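Local atomic coordinates of vacuolar protein sorting-associated protein IST1 (Saccharomyces cerevisiae, PDB entry 3GGY), a protein that regulates the recruitment of the ATPase VPS4 to the ESCRT-III complex and inhibits its activity during late cargo sorting into multivesicular bodies. Residues R110-A115 against K123-L128; I33-R38 against K178-P183; Q85-I90 against D103-A108. All blocks are in the same frame, centred on the assembly; numbering follows the deposited sequence.

Contact 1. Residues R110-A115 against K123-L128; sequences RSLIYA and KELSQL
L112 meets L125 and L128 in a small, buried, wholly apolar helix-helix contact in the ESCRT-III-like N-terminal domain of IST1, beside the long hairpin of helices 8-46 and 50-82. The two segments, on helix 105-115 and at the start of helix 125-135, are joined by a short connection without regular secondary structure. Their closest backbones are at L112 and L125, whose CA atoms lie 6.9 Å apart, and the segments bury 220 Å² between them. L112 supplies the side chain on which the other two leucines converge, each of its branches serving a different partner. Its CD2 reaches CD2 of L125 at 3.9 Å, methyl to methyl, and these two side chains run nearly perpendicular to each other. Around the contact, C77 and L80 of helix 50-82 touch L112, while C15 of helix 8-46 touches L128, so both long helices of the hairpin supply walls to the same core. At the start of segment 123-128, S126 OG donates to the carbonyl O of K123 at 2.7 Å, nearly in line with the C=O bond; that oxygen also accepts from S126 N. L128 carries CG beside its backbone N (chi1 -69°), which swings CD1 over the flank of L112, 3.8 Å from L112 CB and 3.9 Å from L112 CD1.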
loop_
_atom_site.group_PDB
_atom_site.type_symbol
_atom_site.label_atom_id
_atom_site.label_comp_id
_atom_site.label_asym_id
_atom_site.label_seq_id
_atom_site.Cartn_x
_atom_site.Cartn_y
_atom_site.Cartn_z
ATOM N N ARG A 110 0.590 -1.420 -13.527
ATOM C CA ARG A 110 1.098 -2.699 -13.044
ATOM C C ARG A 110 1.067 -2.759 -11.519
ATOM O O ARG A 110 0.692 -3.777 -10.946
ATOM C CB ARG A 110 2.527 -2.926 -13.538
ATOM C CG ARG A 110 2.606 -3.236 -15.022
ATOM C CD ARG A 110 4.046 -3.345 -15.485
ATOM N NE ARG A 110 4.091 -3.613 -16.918
ATOM C CZ ARG A 110 3.973 -4.821 -17.457
ATOM N NH1 ARG A 110 3.818 -5.886 -16.684
ATOM N NH2 ARG A 110 3.964 -4.955 -18.778
ATOM N N SER A 111 1.448 -1.664 -10.865
ATOM C CA SER A 111 1.458 -1.638 -9.410
ATOM C C SER A 111 0.063 -1.786 -8.812
ATOM O O SER A 111 -0.120 -2.475 -7.809
ATOM C CB SER A 111 2.107 -0.344 -8.904
ATOM O OG SER A 111 3.483 -0.297 -9.274
ATOM N N LEU A 112 -0.921 -1.140 -9.425
ATOM C CA LEU A 112 -2.289 -1.213 -8.923
ATOM C C LEU A 112 -2.871 -2.610 -9.080
ATOM O O LEU A 112 -3.572 -3.103 -8.199
ATOM C CB LEU A 112 -3.151 -0.180 -9.644
ATOM C CG LEU A 112 -2.825 1.246 -9.194
ATOM C CD1 LEU A 112 -3.448 2.251 -10.157
ATOM C CD2 LEU A 112 -3.339 1.467 -7.777
ATOM N N ILE A 113 -2.569 -3.260 -10.196
ATOM C CA ILE A 113 -3.068 -4.610 -10.419
ATOM C C ILE A 113 -2.393 -5.581 -9.448
ATOM O O ILE A 113 -3.046 -6.454 -8.871
ATOM C CB ILE A 113 -2.820 -5.039 -11.880
ATOM C CG1 ILE A 113 -3.750 -4.230 -12.791
ATOM C CG2 ILE A 113 -3.060 -6.537 -12.052
ATOM C CD1 ILE A 113 -3.496 -4.429 -14.279
ATOM N N TYR A 114 -1.086 -5.419 -9.259
ATOM C CA TYR A 114 -0.341 -6.267 -8.341
ATOM C C TYR A 114 -0.854 -6.113 -6.916
ATOM O O TYR A 114 -0.866 -7.072 -6.140
ATOM C CB TYR A 114 1.150 -5.901 -8.367
ATOM C CG TYR A 114 1.983 -6.791 -7.481
ATOM C CD1 TYR A 114 2.351 -8.067 -7.899
ATOM C CD2 TYR A 114 2.346 -6.392 -6.196
ATOM C CE1 TYR A 114 3.052 -8.928 -7.061
ATOM C CE2 TYR A 114 3.051 -7.248 -5.350
ATOM C CZ TYR A 114 3.398 -8.514 -5.790
ATOM O OH TYR A 114 4.086 -9.369 -4.961
ATOM N N ALA A 115 -1.290 -4.903 -6.583
ATOM C CA ALA A 115 -1.768 -4.599 -5.238
ATOM C C ALA A 115 -3.117 -5.184 -4.846
ATOM O O ALA A 115 -3.416 -5.279 -3.655
ATOM C CB ALA A 115 -1.798 -3.089 -5.041
ATOM N N LYS A 123 -11.964 -2.848 -2.736
ATOM C CA LYS A 123 -12.444 -3.787 -3.744
ATOM C C LYS A 123 -12.370 -3.310 -5.184
ATOM O O LYS A 123 -12.129 -4.108 -6.086
ATOM C CB LYS A 123 -13.890 -4.195 -3.442
ATOM C CG LYS A 123 -14.063 -4.937 -2.137
ATOM C CD LYS A 123 -15.500 -5.396 -1.948
ATOM C CE LYS A 123 -15.707 -5.947 -0.547
ATOM N NZ LYS A 123 -15.397 -4.919 0.486
ATOM N N GLU A 124 -12.587 -2.017 -5.402
ATOM C CA GLU A 124 -12.566 -1.452 -6.747
ATOM C C GLU A 124 -11.284 -1.703 -7.535
ATOM O O GLU A 124 -11.296 -1.653 -8.761
ATOM C CB GLU A 124 -12.829 0.056 -6.692
ATOM C CG GLU A 124 -14.231 0.453 -6.237
ATOM C CD GLU A 124 -14.543 0.018 -4.817
ATOM O OE1 GLU A 124 -13.665 0.163 -3.938
ATOM O OE2 GLU A 124 -15.675 -0.458 -4.575
ATOM N N LEU A 125 -10.175 -1.969 -6.851
ATOM C CA LEU A 125 -8.930 -2.217 -7.571
ATOM C C LEU A 125 -9.078 -3.397 -8.527
ATOM O O LEU A 125 -8.454 -3.422 -9.589
ATOM C CB LEU A 125 -7.775 -2.476 -6.595
ATOM C CG LEU A 125 -7.290 -1.292 -5.751
ATOM C CD1 LEU A 125 -6.280 -1.786 -4.730
ATOM C CD2 LEU A 125 -6.674 -0.215 -6.646
ATOM N N SER A 126 -9.908 -4.371 -8.159
ATOM C CA SER A 126 -10.114 -5.543 -9.014
ATOM C C SER A 126 -10.706 -5.134 -10.359
ATOM O O SER A 126 -10.501 -5.805 -11.372
ATOM C CB SER A 126 -11.032 -6.563 -8.326
ATOM O OG SER A 126 -12.307 -6.009 -8.052
ATOM N N GLN A 127 -11.440 -4.028 -10.367
ATOM C CA GLN A 127 -12.047 -3.523 -11.593
ATOM C C GLN A 127 -10.978 -3.071 -12.580
ATOM O O GLN A 127 -11.174 -3.146 -13.793
ATOM C CB GLN A 127 -12.980 -2.353 -11.278
ATOM C CG GLN A 127 -14.305 -2.760 -10.666
ATOM C CD GLN A 127 -15.046 -1.581 -10.066
ATOM O OE1 GLN A 127 -15.074 -0.493 -10.642
ATOM N NE2 GLN A 127 -15.657 -1.795 -8.906
ATOM N N LEU A 128 -9.848 -2.593 -12.062
ATOM C CA LEU A 128 -8.759 -2.145 -12.925
ATOM C C LEU A 128 -8.199 -3.343 -13.673
ATOM O O LEU A 128 -7.885 -3.256 -14.866
ATOM C CB LEU A 128 -7.653 -1.481 -12.104
ATOM C CG LEU A 128 -7.995 -0.134 -11.466
ATOM C CD1 LEU A 128 -6.809 0.347 -10.654
ATOM C CD2 LEU A 128 -8.352 0.883 -12.550
#

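Contact 2. Residues I33-R38 against K178-P183; sequences IAKQSR and KTYDVP
Y180, R38 and K35 account for nearly all of the 125 Å² buried here, with the tyrosine giving the largest share. Its ring comes in from the end of helix 166-179 and lies against the side of helix 8-46. The carbonyl O of R38 approaches the ring obliquely, 3.7 Å from CE2 of Y180; R38 CB lies 4.0 Å from the same CE2. OH reaches further back along the helix, 3.6 Å from the carbonyl O of K35, and K35 CG lies 4.3 Å from Y180 OH. CG2 of T179 sits over one face of the ring, 3.5 Å from its plane and nearer the edge than the middle. R38 begins toward the tyrosine, then runs out extended from CG to NE, carrying its guanidinium away from the ring: NH2 forms a salt bridge with D64 of helix 50-82, and NH1 donates to a water at 3.1 Å that is also hydrogen-bonded to T179 OG1 at 2.9 Å. With an alanine at Y180, R38 CB and the K35 carbonyl would probably lose the tyrosine that covers them, and the end of helix 166-179 would sit less firmly on helix 8-46. D181, with positive phi, is the C-prime residue of a Schellman motif ending helix 166-179. As in the closed form of ESCRT-III proteins, this later helix folds back on the closed end of the hairpin.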
loop_
_atom_site.group_PDB
_atom_site.type_symbol
_atom_site.label_atom_id
_atom_site.label_comp_id
_atom_site.label_asym_id
_atom_site.label_seq_id
_atom_site.Cartn_x
_atom_site.Cartn_y
_atom_site.Cartn_z
ATOM N N ILE A 33 -6.075 4.505 13.446
ATOM C CA ILE A 33 -5.949 3.244 14.173
ATOM C C ILE A 33 -4.501 3.020 14.613
ATOM O O ILE A 33 -4.244 2.534 15.718
ATOM C CB ILE A 33 -6.436 2.066 13.296
ATOM C CG1 ILE A 33 -7.944 2.204 13.065
ATOM C CG2 ILE A 33 -6.106 0.734 13.951
ATOM C CD1 ILE A 33 -8.531 1.159 12.139
ATOM N N ALA A 34 -3.557 3.388 13.750
ATOM C CA ALA A 34 -2.141 3.243 14.070
ATOM C C ALA A 34 -1.826 4.103 15.298
ATOM O O ALA A 34 -1.056 3.698 16.168
ATOM C CB ALA A 34 -1.285 3.684 12.881
ATOM N N LYS A 35 -2.434 5.281 15.370
ATOM C CA LYS A 35 -2.208 6.167 16.507
ATOM C C LYS A 35 -2.718 5.513 17.787
ATOM O O LYS A 35 -2.069 5.585 18.835
ATOM C CB LYS A 35 -2.907 7.511 16.286
ATOM C CG LYS A 35 -2.578 8.550 17.344
ATOM C CD LYS A 35 -3.052 9.930 16.923
ATOM C CE LYS A 35 -2.667 10.990 17.947
ATOM N NZ LYS A 35 -3.416 10.835 19.225
ATOM N N GLN A 36 -3.882 4.873 17.703
ATOM C CA GLN A 36 -4.454 4.199 18.862
ATOM C C GLN A 36 -3.566 3.033 19.289
ATOM O O GLN A 36 -3.413 2.761 20.479
ATOM C CB GLN A 36 -5.865 3.685 18.548
ATOM C CG GLN A 36 -6.494 2.867 19.676
ATOM C CD GLN A 36 -7.983 2.632 19.474
ATOM O OE1 GLN A 36 -8.724 3.559 19.150
ATOM N NE2 GLN A 36 -8.431 1.397 19.678
ATOM N N SER A 37 -2.983 2.344 18.313
ATOM C CA SER A 37 -2.112 1.216 18.611
ATOM C C SER A 37 -0.881 1.664 19.384
ATOM O O SER A 37 -0.425 0.968 20.290
ATOM C CB SER A 37 -1.684 0.521 17.317
ATOM O OG SER A 37 -2.810 -0.017 16.646
ATOM N N ARG A 38 -0.349 2.829 19.027
ATOM C CA ARG A 38 0.824 3.363 19.706
ATOM C C ARG A 38 0.486 3.663 21.169
ATOM O O ARG A 38 1.279 3.382 22.062
ATOM C CB ARG A 38 1.321 4.619 18.984
ATOM C CG ARG A 38 2.031 4.297 17.664
ATOM C CD ARG A 38 2.394 5.541 16.864
ATOM N NE ARG A 38 3.165 5.188 15.671
ATOM C CZ ARG A 38 4.487 5.053 15.643
ATOM N NH1 ARG A 38 5.205 5.256 16.740
ATOM N NH2 ARG A 38 5.092 4.684 14.523
ATOM N N LYS A 178 8.767 8.235 23.893
ATOM C CA LYS A 178 8.908 9.686 23.878
ATOM C C LYS A 178 7.546 10.347 23.727
ATOM O O LYS A 178 7.208 11.275 24.460
ATOM C CB LYS A 178 9.818 10.150 22.741
ATOM C CG LYS A 178 10.034 11.666 22.767
ATOM C CD LYS A 178 11.025 12.141 21.736
ATOM C CE LYS A 178 11.265 13.634 21.883
ATOM N NZ LYS A 178 12.266 14.125 20.908
ATOM N N THR A 179 6.756 9.853 22.779
ATOM C CA THR A 179 5.435 10.411 22.541
ATOM C C THR A 179 4.545 10.408 23.777
ATOM O O THR A 179 3.864 11.395 24.063
ATOM C CB THR A 179 4.694 9.641 21.419
ATOM O OG1 THR A 179 5.410 9.794 20.190
ATOM C CG2 THR A 179 3.280 10.177 21.239
ATOM N N TYR A 180 4.568 9.308 24.518
ATOM C CA TYR A 180 3.714 9.167 25.687
ATOM C C TYR A 180 4.364 9.320 27.057
ATOM O O TYR A 180 3.773 8.937 28.065
ATOM C CB TYR A 180 2.990 7.828 25.596
ATOM C CG TYR A 180 2.107 7.757 24.376
ATOM C CD1 TYR A 180 0.889 8.433 24.339
ATOM C CD2 TYR A 180 2.523 7.084 23.228
ATOM C CE1 TYR A 180 0.110 8.449 23.189
ATOM C CE2 TYR A 180 1.751 7.096 22.071
ATOM C CZ TYR A 180 0.548 7.783 22.058
ATOM O OH TYR A 180 -0.207 7.829 20.908
ATOM N N ASP A 181 5.561 9.900 27.093
ATOM C CA ASP A 181 6.285 10.112 28.347
ATOM C C ASP A 181 6.376 8.864 29.217
ATOM O O ASP A 181 6.242 8.947 30.438
ATOM C CB ASP A 181 5.625 11.232 29.161
ATOM C CG ASP A 181 5.561 12.540 28.406
ATOM O OD1 ASP A 181 6.611 12.985 27.902
ATOM O OD2 ASP A 181 4.460 13.125 28.322
ATOM N N VAL A 182 6.612 7.711 28.600
ATOM C CA VAL A 182 6.721 6.461 29.346
ATOM C C VAL A 182 7.970 6.501 30.219
ATOM O O VAL A 182 9.056 6.812 29.739
ATOM C CB VAL A 182 6.817 5.254 28.392
ATOM C CG1 VAL A 182 7.153 3.985 29.170
ATOM C CG2 VAL A 182 5.505 5.086 27.647
ATOM N N PRO A 183 7.833 6.174 31.513
ATOM C CA PRO A 183 8.995 6.194 32.409
ATOM C C PRO A 183 10.165 5.357 31.892
ATOM O O PRO A 183 9.980 4.294 31.298
ATOM C CB PRO A 183 8.430 5.650 33.723
ATOM C CG PRO A 183 7.003 6.069 33.677
ATOM C CD PRO A 183 6.623 5.759 32.241
HETATM O O HOH W 1 4.496 7.388 18.884
#

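Contact 3. Residues Q85-I90 against D103-A108; sequences QVINDI and DGINEA
I105, in the first turn of helix 105-115, makes the apolar contact with I87 and I90. Its CD1 lies 4.1 Å from CG1 of I87, and the two side chains meet at a slant. From the same residue CG2, set opposite the backbone N while CG1 stays beside it (chi1 -65°), serves both partners, 4.2 Å from I87 CG1 and 4.4 Å from I90 CD1. L80 of helix 50-82 touches both I87 and I105, and L96 of helix 93-99 touches I90 and I105, so the isoleucines belong to a buried cluster at the open end of the long ESCRT-III-like hairpin. Polar bonds shape each segment from within. A type I beta turn from I87 to I90, with I90 N bonded to I87 O at 3.0 Å, brings both isoleucines to bear on I105. On the other segment D103 forms an Asx turn: its OD1 accepts from I105 N at 3.0 Å, a fairly straight bond (160°) that meets the carboxylate on its anti side, 16° out of plane. D103 OD2 is hydrogen-bonded to H100 ND1. G104, with positive phi, takes the N-cap position, and its carbonyl O receives A108 N at 3.0 Å.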
loop_
_atom_site.group_PDB
_atom_site.type_symbol
_atom_site.label_atom_id
_atom_site.label_comp_id
_atom_site.label_asym_id
_atom_site.label_seq_id
_atom_site.Cartn_x
_atom_site.Cartn_y
_atom_site.Cartn_z
ATOM N N GLN A 85 -7.192 9.581 -21.179
ATOM C CA GLN A 85 -7.380 9.631 -22.626
ATOM C C GLN A 85 -6.264 8.935 -23.405
ATOM O O GLN A 85 -6.492 8.423 -24.502
ATOM C CB GLN A 85 -7.521 11.085 -23.095
ATOM C CG GLN A 85 -6.352 11.998 -22.747
ATOM C CD GLN A 85 -6.144 12.151 -21.251
ATOM O OE1 GLN A 85 -7.079 12.453 -20.508
ATOM N NE2 GLN A 85 -4.909 11.953 -20.803
ATOM N N VAL A 86 -5.062 8.908 -22.837
ATOM C CA VAL A 86 -3.928 8.269 -23.497
ATOM C C VAL A 86 -4.011 6.747 -23.368
ATOM O O VAL A 86 -3.694 6.013 -24.305
ATOM C CB VAL A 86 -2.593 8.741 -22.893
ATOM C CG1 VAL A 86 -1.437 8.201 -23.710
ATOM C CG2 VAL A 86 -2.549 10.261 -22.851
ATOM N N ILE A 87 -4.445 6.281 -22.202
ATOM C CA ILE A 87 -4.576 4.851 -21.947
ATOM C C ILE A 87 -5.576 4.244 -22.921
ATOM O O ILE A 87 -5.501 3.061 -23.264
ATOM C CB ILE A 87 -5.065 4.592 -20.504
ATOM C CG1 ILE A 87 -4.046 5.154 -19.513
ATOM C CG2 ILE A 87 -5.286 3.102 -20.284
ATOM C CD1 ILE A 87 -4.498 5.108 -18.077
ATOM N N ASN A 88 -6.509 5.070 -23.373
ATOM C CA ASN A 88 -7.529 4.617 -24.303
ATOM C C ASN A 88 -6.914 4.163 -25.625
ATOM O O ASN A 88 -7.524 3.396 -26.365
ATOM C CB ASN A 88 -8.538 5.738 -24.552
ATOM C CG ASN A 88 -9.665 5.311 -25.463
ATOM O OD1 ASN A 88 -10.343 4.314 -25.204
ATOM N ND2 ASN A 88 -9.877 6.066 -26.534
ATOM N N ASP A 89 -5.702 4.629 -25.910
ATOM C CA ASP A 89 -5.020 4.265 -27.149
ATOM C C ASP A 89 -4.007 3.137 -26.966
ATOM O O ASP A 89 -3.126 2.949 -27.806
ATOM C CB ASP A 89 -4.312 5.486 -27.743
ATOM C CG ASP A 89 -5.270 6.615 -28.067
ATOM O OD1 ASP A 89 -6.338 6.340 -28.655
ATOM O OD2 ASP A 89 -4.953 7.777 -27.742
ATOM N N ILE A 90 -4.132 2.391 -25.871
ATOM C CA ILE A 90 -3.223 1.281 -25.595
ATOM C C ILE A 90 -3.961 -0.043 -25.765
ATOM O O ILE A 90 -4.938 -0.312 -25.063
ATOM C CB ILE A 90 -2.662 1.363 -24.160
ATOM C CG1 ILE A 90 -2.018 2.731 -23.932
ATOM C CG2 ILE A 90 -1.624 0.270 -23.945
ATOM C CD1 ILE A 90 -1.574 2.971 -22.503
ATOM N N ASP A 103 5.750 8.358 -19.261
ATOM C CA ASP A 103 4.648 9.022 -18.572
ATOM C C ASP A 103 4.260 8.301 -17.275
ATOM O O ASP A 103 3.293 8.677 -16.611
ATOM C CB ASP A 103 3.429 9.121 -19.495
ATOM C CG ASP A 103 3.113 7.811 -20.191
ATOM O OD1 ASP A 103 3.169 6.751 -19.532
ATOM O OD2 ASP A 103 2.800 7.839 -21.399
ATOM N N GLY A 104 5.014 7.259 -16.933
ATOM C CA GLY A 104 4.764 6.508 -15.711
ATOM C C GLY A 104 3.541 5.611 -15.689
ATOM O O GLY A 104 3.218 5.020 -14.652
ATOM N N ILE A 105 2.859 5.490 -16.821
ATOM C CA ILE A 105 1.661 4.665 -16.891
ATOM C C ILE A 105 1.958 3.180 -16.693
ATOM O O ILE A 105 1.272 2.505 -15.923
ATOM C CB ILE A 105 0.924 4.881 -18.230
ATOM C CG1 ILE A 105 0.413 6.324 -18.295
ATOM C CG2 ILE A 105 -0.231 3.894 -18.372
ATOM C CD1 ILE A 105 -0.263 6.697 -19.603
ATOM N N ASN A 106 2.980 2.673 -17.373
ATOM C CA ASN A 106 3.339 1.255 -17.249
ATOM C C ASN A 106 3.460 0.849 -15.782
ATOM O O ASN A 106 2.831 -0.110 -15.325
ATOM C CB ASN A 106 4.667 0.984 -17.959
ATOM C CG ASN A 106 5.023 -0.492 -17.988
ATOM O OD1 ASN A 106 4.232 -1.320 -18.432
ATOM N ND2 ASN A 106 6.221 -0.824 -17.525
ATOM N N GLU A 107 4.280 1.598 -15.057
ATOM C CA GLU A 107 4.536 1.378 -13.645
ATOM C C GLU A 107 3.276 1.516 -12.791
ATOM O O GLU A 107 3.017 0.694 -11.913
ATOM C CB GLU A 107 5.582 2.392 -13.189
ATOM C CG GLU A 107 6.006 2.280 -11.753
ATOM C CD GLU A 107 7.019 3.343 -11.396
ATOM O OE1 GLU A 107 8.023 3.475 -12.133
ATOM O OE2 GLU A 107 6.817 4.040 -10.384
ATOM N N ALA A 108 2.498 2.561 -13.051
ATOM C CA ALA A 108 1.284 2.809 -12.286
ATOM C C ALA A 108 0.223 1.715 -12.406
ATOM O O ALA A 108 -0.297 1.241 -11.396
ATOM C CB ALA A 108 0.686 4.155 -12.687
#

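How the contacts relate
Contacts 1 and 3 share helix 105-115: contact 3 uses its first turn and contact 1 its later turns, and their centres are 15 Å apart. In the sequence contact 3 closes before contact 1 opens, and L80 of helix 50-82 borders both. Contact 2 lies on the other side of the chain's centre, its centre 33 Å from that of contact 1 and 42 Å from that of contact 3; the nearest atoms are about 15 Å and 24 Å away. It spans by far the most sequence, 140 residues at the closest ends, a span that includes both other contacts. Helix 8-46 forms one side of contact 2 and borders the other two, while helix 50-82 borders all three.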